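Local coordinates for QdtA (Thermoanaerobacterium thermosaccharolyticum, PDB 4ZU5), which is a small beta-rich protein of the WxcM-like family in the cupin clan, modelled as a two-chain assembly with thymidine bound, at residues K54-V59 / L111-Y116; K72-E77 / E131-F136. All blocks are in the same frame, centred on the assembly; numbering follows the deposited sequence.

Contact 1. Residues K54-V59 / L111-Y116. Unlike the reference sequence in segment 111-116: Y116 (reference Cys).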
loop_
_atom_site.group_PDB
_atom_site.type_symbol
_atom_site.label_atom_id
_atom_site.label_comp_id
_atom_site.label_asym_id
_atom_site.label_seq_id
_atom_site.Cartn_x
_atom_site.Cartn_y
_atom_site.Cartn_z
ATOM N N LYS A 54 5.851 -1.265 21.180
ATOM C CA LYS A 54 4.942 -1.501 22.313
ATOM C C LYS A 54 3.463 -1.248 21.991
ATOM O O LYS A 54 2.579 -1.861 22.581
ATOM C CB LYS A 54 5.302 -0.640 23.534
ATOM C CG LYS A 54 6.751 -0.685 24.021
ATOM C CD LYS A 54 7.651 0.423 23.430
ATOM C CE LYS A 54 7.803 1.685 24.284
ATOM N NZ LYS A 54 8.802 1.487 25.379
ATOM N N LYS A 55 3.161 -0.308 21.109
ATOM C CA LYS A 55 1.756 0.123 20.963
ATOM C C LYS A 55 1.208 0.014 19.517
ATOM O O LYS A 55 0.022 0.119 19.279
ATOM C CB LYS A 55 1.640 1.580 21.434
ATOM C CG LYS A 55 1.647 1.680 22.963
ATOM C CD LYS A 55 2.179 2.984 23.537
ATOM C CE LYS A 55 2.011 4.153 22.576
ATOM N NZ LYS A 55 2.171 5.463 23.280
ATOM N N LEU A 56 2.089 -0.117 18.563
ATOM C CA LEU A 56 1.765 -0.112 17.157
ATOM C C LEU A 56 1.206 -1.469 16.691
ATOM O O LEU A 56 1.696 -2.518 17.086
ATOM C CB LEU A 56 3.038 0.213 16.390
ATOM C CG LEU A 56 2.893 0.387 14.885
ATOM C CD1 LEU A 56 1.993 1.586 14.597
ATOM C CD2 LEU A 56 4.216 0.563 14.167
ATOM N N HIS A 57 0.249 -1.425 15.758
ATOM C CA HIS A 57 -0.300 -2.625 15.138
ATOM C C HIS A 57 -0.027 -2.382 13.663
ATOM O O HIS A 57 -0.090 -1.242 13.207
ATOM C CB HIS A 57 -1.797 -2.787 15.454
ATOM C CG HIS A 57 -2.097 -3.011 16.905
ATOM N ND1 HIS A 57 -2.409 -4.244 17.440
ATOM C CD2 HIS A 57 -2.198 -2.128 17.926
ATOM C CE1 HIS A 57 -2.576 -4.125 18.751
ATOM N NE2 HIS A 57 -2.436 -2.850 19.067
ATOM N N GLN A 58 0.371 -3.437 12.960
ATOM C CA GLN A 58 0.774 -3.366 11.575
ATOM C C GLN A 58 0.242 -4.575 10.852
ATOM O O GLN A 58 0.039 -5.635 11.469
ATOM C CB GLN A 58 2.298 -3.494 11.539
ATOM C CG GLN A 58 3.021 -2.284 12.076
ATOM C CD GLN A 58 4.496 -2.322 11.671
ATOM O OE1 GLN A 58 5.118 -3.376 11.603
ATOM N NE2 GLN A 58 5.033 -1.169 11.347
ATOM N N VAL A 59 0.107 -4.438 9.541
ATOM C CA VAL A 59 -0.125 -5.541 8.638
ATOM C C VAL A 59 0.886 -5.436 7.526
ATOM O O VAL A 59 0.980 -4.429 6.868
ATOM C CB VAL A 59 -1.552 -5.493 8.100
ATOM C CG1 VAL A 59 -1.800 -6.487 6.985
ATOM C CG2 VAL A 59 -2.536 -5.783 9.243
ATOM N N LEU A 111 0.899 -1.491 6.436
ATOM C CA LEU A 111 -0.126 -0.612 6.946
ATOM C C LEU A 111 0.022 -0.518 8.468
ATOM O O LEU A 111 0.251 -1.514 9.117
ATOM C CB LEU A 111 -1.511 -1.174 6.645
ATOM C CG LEU A 111 -1.705 -1.733 5.240
ATOM C CD1 LEU A 111 -3.074 -2.395 5.070
ATOM C CD2 LEU A 111 -1.434 -0.711 4.169
ATOM N N ALA A 112 -0.080 0.671 9.044
ATOM C CA ALA A 112 0.288 0.934 10.419
ATOM C C ALA A 112 -0.815 1.717 11.078
ATOM O O ALA A 112 -1.392 2.615 10.456
ATOM C CB ALA A 112 1.586 1.725 10.487
ATOM N N SER A 113 -1.074 1.374 12.334
ATOM C CA SER A 113 -2.158 1.957 13.143
ATOM C C SER A 113 -1.843 3.342 13.767
ATOM O O SER A 113 -2.750 3.974 14.299
ATOM C CB SER A 113 -2.565 0.993 14.273
ATOM O OG SER A 113 -1.606 0.921 15.310
ATOM N N GLU A 114 -0.602 3.784 13.700
ATOM C CA GLU A 114 -0.236 5.088 14.204
ATOM C C GLU A 114 0.770 5.775 13.354
ATOM O O GLU A 114 1.548 5.174 12.637
ATOM C CB GLU A 114 0.363 4.976 15.607
ATOM C CG GLU A 114 -0.554 4.341 16.618
ATOM C CD GLU A 114 -1.762 5.183 16.966
ATOM O OE1 GLU A 114 -1.845 6.383 16.573
ATOM O OE2 GLU A 114 -2.623 4.590 17.646
ATOM N N TYR A 115 0.793 7.102 13.446
ATOM C CA TYR A 115 1.950 7.813 12.890
ATOM C C TYR A 115 3.237 7.374 13.561
ATOM O O TYR A 115 3.228 6.951 14.708
ATOM C CB TYR A 115 1.816 9.340 13.071
ATOM C CG TYR A 115 0.502 9.891 12.530
ATOM C CD1 TYR A 115 -0.605 10.052 13.367
ATOM C CD2 TYR A 115 0.364 10.212 11.178
ATOM C CE1 TYR A 115 -1.819 10.530 12.878
ATOM C CE2 TYR A 115 -0.829 10.720 10.676
ATOM C CZ TYR A 115 -1.921 10.874 11.525
ATOM O OH TYR A 115 -3.121 11.378 11.048
ATOM N N TYR A 116 4.322 7.491 12.815
ATOM C CA TYR A 116 5.660 7.243 13.282
ATOM C C TYR A 116 5.953 7.912 14.600
ATOM O O TYR A 116 5.673 9.083 14.763
ATOM C CB TYR A 116 6.651 7.733 12.252
ATOM C CG TYR A 116 8.060 7.539 12.714
ATOM C CD1 TYR A 116 8.632 6.268 12.747
ATOM C CD2 TYR A 116 8.823 8.618 13.144
ATOM C CE1 TYR A 116 9.941 6.078 13.150
ATOM C CE2 TYR A 116 10.125 8.429 13.563
ATOM C CZ TYR A 116 10.674 7.162 13.569
ATOM O OH TYR A 116 11.969 7.001 13.983
#

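Contact 2. Residues K72-E77 / E131-F136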
loop_
_atom_site.group_PDB
_atom_site.type_symbol
_atom_site.label_atom_id
_atom_site.label_comp_id
_atom_site.label_asym_id
_atom_site.label_seq_id
_atom_site.Cartn_x
_atom_site.Cartn_y
_atom_site.Cartn_z
ATOM N N LYS A 72 9.774 -13.223 16.150
ATOM C CA LYS A 72 10.143 -13.851 17.393
ATOM C C LYS A 72 9.695 -13.143 18.648
ATOM O O LYS A 72 9.577 -11.924 18.721
ATOM C CB LYS A 72 11.645 -14.129 17.366
ATOM C CG LYS A 72 12.516 -13.363 18.321
ATOM C CD LYS A 72 13.901 -13.308 17.695
ATOM C CE LYS A 72 14.873 -14.268 18.366
ATOM N NZ LYS A 72 16.191 -14.004 17.726
ATOM N N ILE A 73 9.406 -13.960 19.651
ATOM C CA ILE A 73 9.166 -13.504 20.979
ATOM C C ILE A 73 10.040 -14.443 21.818
ATOM O O ILE A 73 10.589 -15.420 21.303
ATOM C CB ILE A 73 7.672 -13.653 21.364
ATOM C CG1 ILE A 73 7.188 -15.114 21.311
ATOM C CG2 ILE A 73 6.820 -12.874 20.380
ATOM C CD1 ILE A 73 5.731 -15.319 21.721
ATOM N N PRO A 74 10.070 -14.214 23.120
ATOM C CA PRO A 74 10.954 -15.063 23.908
ATOM C C PRO A 74 10.603 -16.541 23.744
ATOM O O PRO A 74 9.428 -16.928 23.776
ATOM C CB PRO A 74 10.730 -14.552 25.328
ATOM C CG PRO A 74 10.405 -13.110 25.119
ATOM C CD PRO A 74 9.488 -13.136 23.927
ATOM N N ASP A 75 11.634 -17.328 23.447
ATOM C CA ASP A 75 11.529 -18.775 23.381
ATOM C C ASP A 75 10.816 -19.223 22.123
ATOM O O ASP A 75 10.679 -20.410 21.912
ATOM C CB ASP A 75 10.787 -19.327 24.609
ATOM C CG ASP A 75 11.557 -19.112 25.926
ATOM O OD1 ASP A 75 12.806 -19.070 25.887
ATOM O OD2 ASP A 75 10.914 -18.998 27.001
ATOM N N GLU A 76 10.356 -18.315 21.265
ATOM C CA GLU A 76 9.654 -18.787 20.093
ATOM C C GLU A 76 10.076 -18.052 18.844
ATOM O O GLU A 76 10.268 -16.852 18.875
ATOM C CB GLU A 76 8.157 -18.647 20.330
ATOM C CG GLU A 76 7.295 -19.438 19.357
ATOM C CD GLU A 76 7.457 -20.939 19.532
ATOM O OE1 GLU A 76 7.934 -21.604 18.578
ATOM O OE2 GLU A 76 7.143 -21.420 20.644
ATOM N N GLU A 77 10.221 -18.769 17.736
ATOM C CA GLU A 77 10.473 -18.096 16.492
ATOM C C GLU A 77 9.800 -18.806 15.339
ATOM O O GLU A 77 9.723 -20.028 15.332
ATOM C CB GLU A 77 11.969 -17.989 16.274
ATOM C CG GLU A 77 12.338 -17.673 14.843
ATOM C CD GLU A 77 13.834 -17.519 14.652
ATOM O OE1 GLU A 77 14.312 -18.014 13.613
ATOM O OE2 GLU A 77 14.497 -16.945 15.542
ATOM N N GLU A 131 11.321 -6.377 28.143
ATOM C CA GLU A 131 9.879 -6.025 28.076
ATOM C C GLU A 131 9.025 -7.232 27.671
ATOM O O GLU A 131 7.965 -7.487 28.226
ATOM C CB GLU A 131 9.628 -4.900 27.065
ATOM C CG GLU A 131 10.194 -3.535 27.409
ATOM C CD GLU A 131 9.911 -3.126 28.844
ATOM O OE1 GLU A 131 8.878 -2.448 29.035
ATOM O OE2 GLU A 131 10.687 -3.513 29.765
ATOM N N ALA A 132 9.469 -7.978 26.673
ATOM C CA ALA A 132 8.667 -9.082 26.191
ATOM C C ALA A 132 8.604 -10.235 27.172
ATOM O O ALA A 132 7.605 -10.944 27.245
ATOM C CB ALA A 132 9.207 -9.559 24.848
ATOM N N LYS A 133 9.665 -10.478 27.929
ATOM C CA LYS A 133 9.590 -11.517 28.956
ATOM C C LYS A 133 8.530 -11.190 30.002
ATOM O O LYS A 133 7.848 -12.084 30.472
ATOM C CB LYS A 133 10.954 -11.768 29.631
ATOM C CG LYS A 133 11.804 -12.812 28.913
ATOM C CD LYS A 133 13.273 -12.721 29.287
ATOM C CE LYS A 133 14.109 -13.916 28.842
ATOM N NZ LYS A 133 15.567 -13.583 29.061
ATOM N N LYS A 134 8.406 -9.943 30.402
ATOM C CA LYS A 134 7.311 -9.569 31.302
ATOM C C LYS A 134 5.911 -9.858 30.753
ATOM O O LYS A 134 5.002 -10.205 31.516
ATOM C CB LYS A 134 7.356 -8.082 31.626
ATOM C CG LYS A 134 8.590 -7.615 32.380
ATOM C CD LYS A 134 8.478 -6.118 32.619
ATOM C CE LYS A 134 9.831 -5.446 32.784
ATOM N NZ LYS A 134 9.657 -3.970 32.811
ATOM N N ARG A 135 5.701 -9.662 29.458
ATOM C CA ARG A 135 4.395 -9.980 28.848
ATOM C C ARG A 135 4.124 -11.483 28.710
ATOM O O ARG A 135 3.043 -11.958 29.032
ATOM C CB ARG A 135 4.316 -9.321 27.457
ATOM C CG ARG A 135 3.076 -9.644 26.640
ATOM C CD ARG A 135 1.864 -9.122 27.373
ATOM N NE ARG A 135 2.109 -7.716 27.623
ATOM C CZ ARG A 135 1.644 -6.728 26.877
ATOM N NH1 ARG A 135 0.801 -6.950 25.869
ATOM N NH2 ARG A 135 1.996 -5.495 27.189
ATOM N N PHE A 136 5.096 -12.226 28.174
ATOM C CA PHE A 136 4.860 -13.566 27.695
ATOM C C PHE A 136 5.225 -14.656 28.699
ATOM O O PHE A 136 4.570 -15.678 28.744
ATOM C CB PHE A 136 5.633 -13.805 26.405
ATOM C CG PHE A 136 5.200 -12.923 25.278
ATOM C CD1 PHE A 136 4.027 -13.197 24.589
ATOM C CD2 PHE A 136 5.944 -11.825 24.896
ATOM C CE1 PHE A 136 3.622 -12.397 23.531
ATOM C CE2 PHE A 136 5.557 -11.025 23.825
ATOM C CZ PHE A 136 4.400 -11.324 23.119
#

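Contact 1. Residues K54-V59 / L111-Y116
L56 opens the contact from the loop before strand 58-64, lying against the chain that leaves strand 107-112. Its CG is anti to the backbone N (chi1 -175°), and the branch ending in CD1 does the touching. L56 CD1 sits 4.1 Å from A112 CB and 3.9 Å from E114 CB, and it passes close to the S113 hydroxyl as well. Next along the chain, H57 is gripped at both of its backbone polar atoms by one residue. H57 N donates to S113 OG at 3.0 Å, with an N-H...O angle of 153°, and H57 O accepts from S113 N at 2.9 Å. The serine hydroxyl reaches H57 N because chi1 of 73° sets OG between its own backbone N and carbonyl carbon. S113 OG also lies near the plane of the imidazole, at the edge of the ring, whose ND1 is hydrogen-bonded to Y90.

Q58 pairs with A112 in the non-hydrogen-bonded position, and Q58 CA lies 3.1 Å from L111 O in a CA-H...O contact. The Q58 side chain leaves on the face shared with A112, and its amide is held by R97 and Y37. V59 then forms a hydrogen-bonded pair with L111, their side chains on the other face: V59 N to L111 O and L111 N to V59 O both measure 3.0 Å. The two strands are neighbours in a five-stranded antiparallel sheet of this cupin-type beta fold.

Chemically, S113 continues the antiparallel pairing one step past the regular strands, its hydroxyl taking the amide hydrogen of H57. This ties the start of one strand to the end of its neighbour, just ahead of Y116, a residue of the thymidine pocket.

Contact 2. Residues K72-E77 / E131-F136
I73 and P74 meet A132 and F136 in an apolar contact between a beta hairpin and the C-terminal helix. The I73 side chain crosses that of F136 at about a right angle. With CG1 between the backbone N and the carbonyl carbon (chi1 61°) and chi2 of 178° extending the branch, I73 CD1 lies over one face of the aromatic ring, 4.2 Å from its centroid and 20° off the normal, a CH-pi contact displaced toward the rim at CD1 and CE1. I73 CG2 adds a contact 4.0 Å from F136 CZ. P74 touches with its ring carbons: P74 CD is 3.7 Å from A132 CB and 3.9 Å from F136 CD2, while P74 CG and CB lie alongside K133 CG, each at 4.1 Å.

Further groups of the helix border the ring. The opposite face carries R135 CG over its centre, so the ring lies between I73 CD1 and R135 CG, with A132 CB in plane at its edge. The helical bond from F136 N to A132 O, 3.0 Å, keeps those two residues one turn apart on the side turned to the proline. On the hairpin, I73 to E76 form a type II turn with P74 and D75 at its corners, closed by E76 N to I73 O at 2.9 Å; this presents P74 to the helix.

The turn joins strands 67-73 and 76-82 at the border of a sheet. Helix 125-136 packs against this hairpin end, with Y128 extending the contact to I73 and P74, Y125 touching K72, and L2 also lying against I73.

Overall arrangement
Contact 1 and contact 2 have centres about 19 Å apart, and their nearest atoms, about 5 Å apart, do not touch. Along the chain their segments alternate: 54-59, 72-77, 111-116, 131-136. Strand 58-64 leads directly into strand 67-73, yet the two belong to different five-stranded antiparallel sheets; contact 2 lies at the edge of its sheet, where 76-82 is the outermost strand within this chain. The centre of contact 1 is about 10 Å from the centre of the chain, that of contact 2 about 17 Å from it. Contact 1 thus pairs strands 58-64 and 107-112 within one sheet, whereas contact 2 packs the C-terminal helix of this cupin-clan chain on the other.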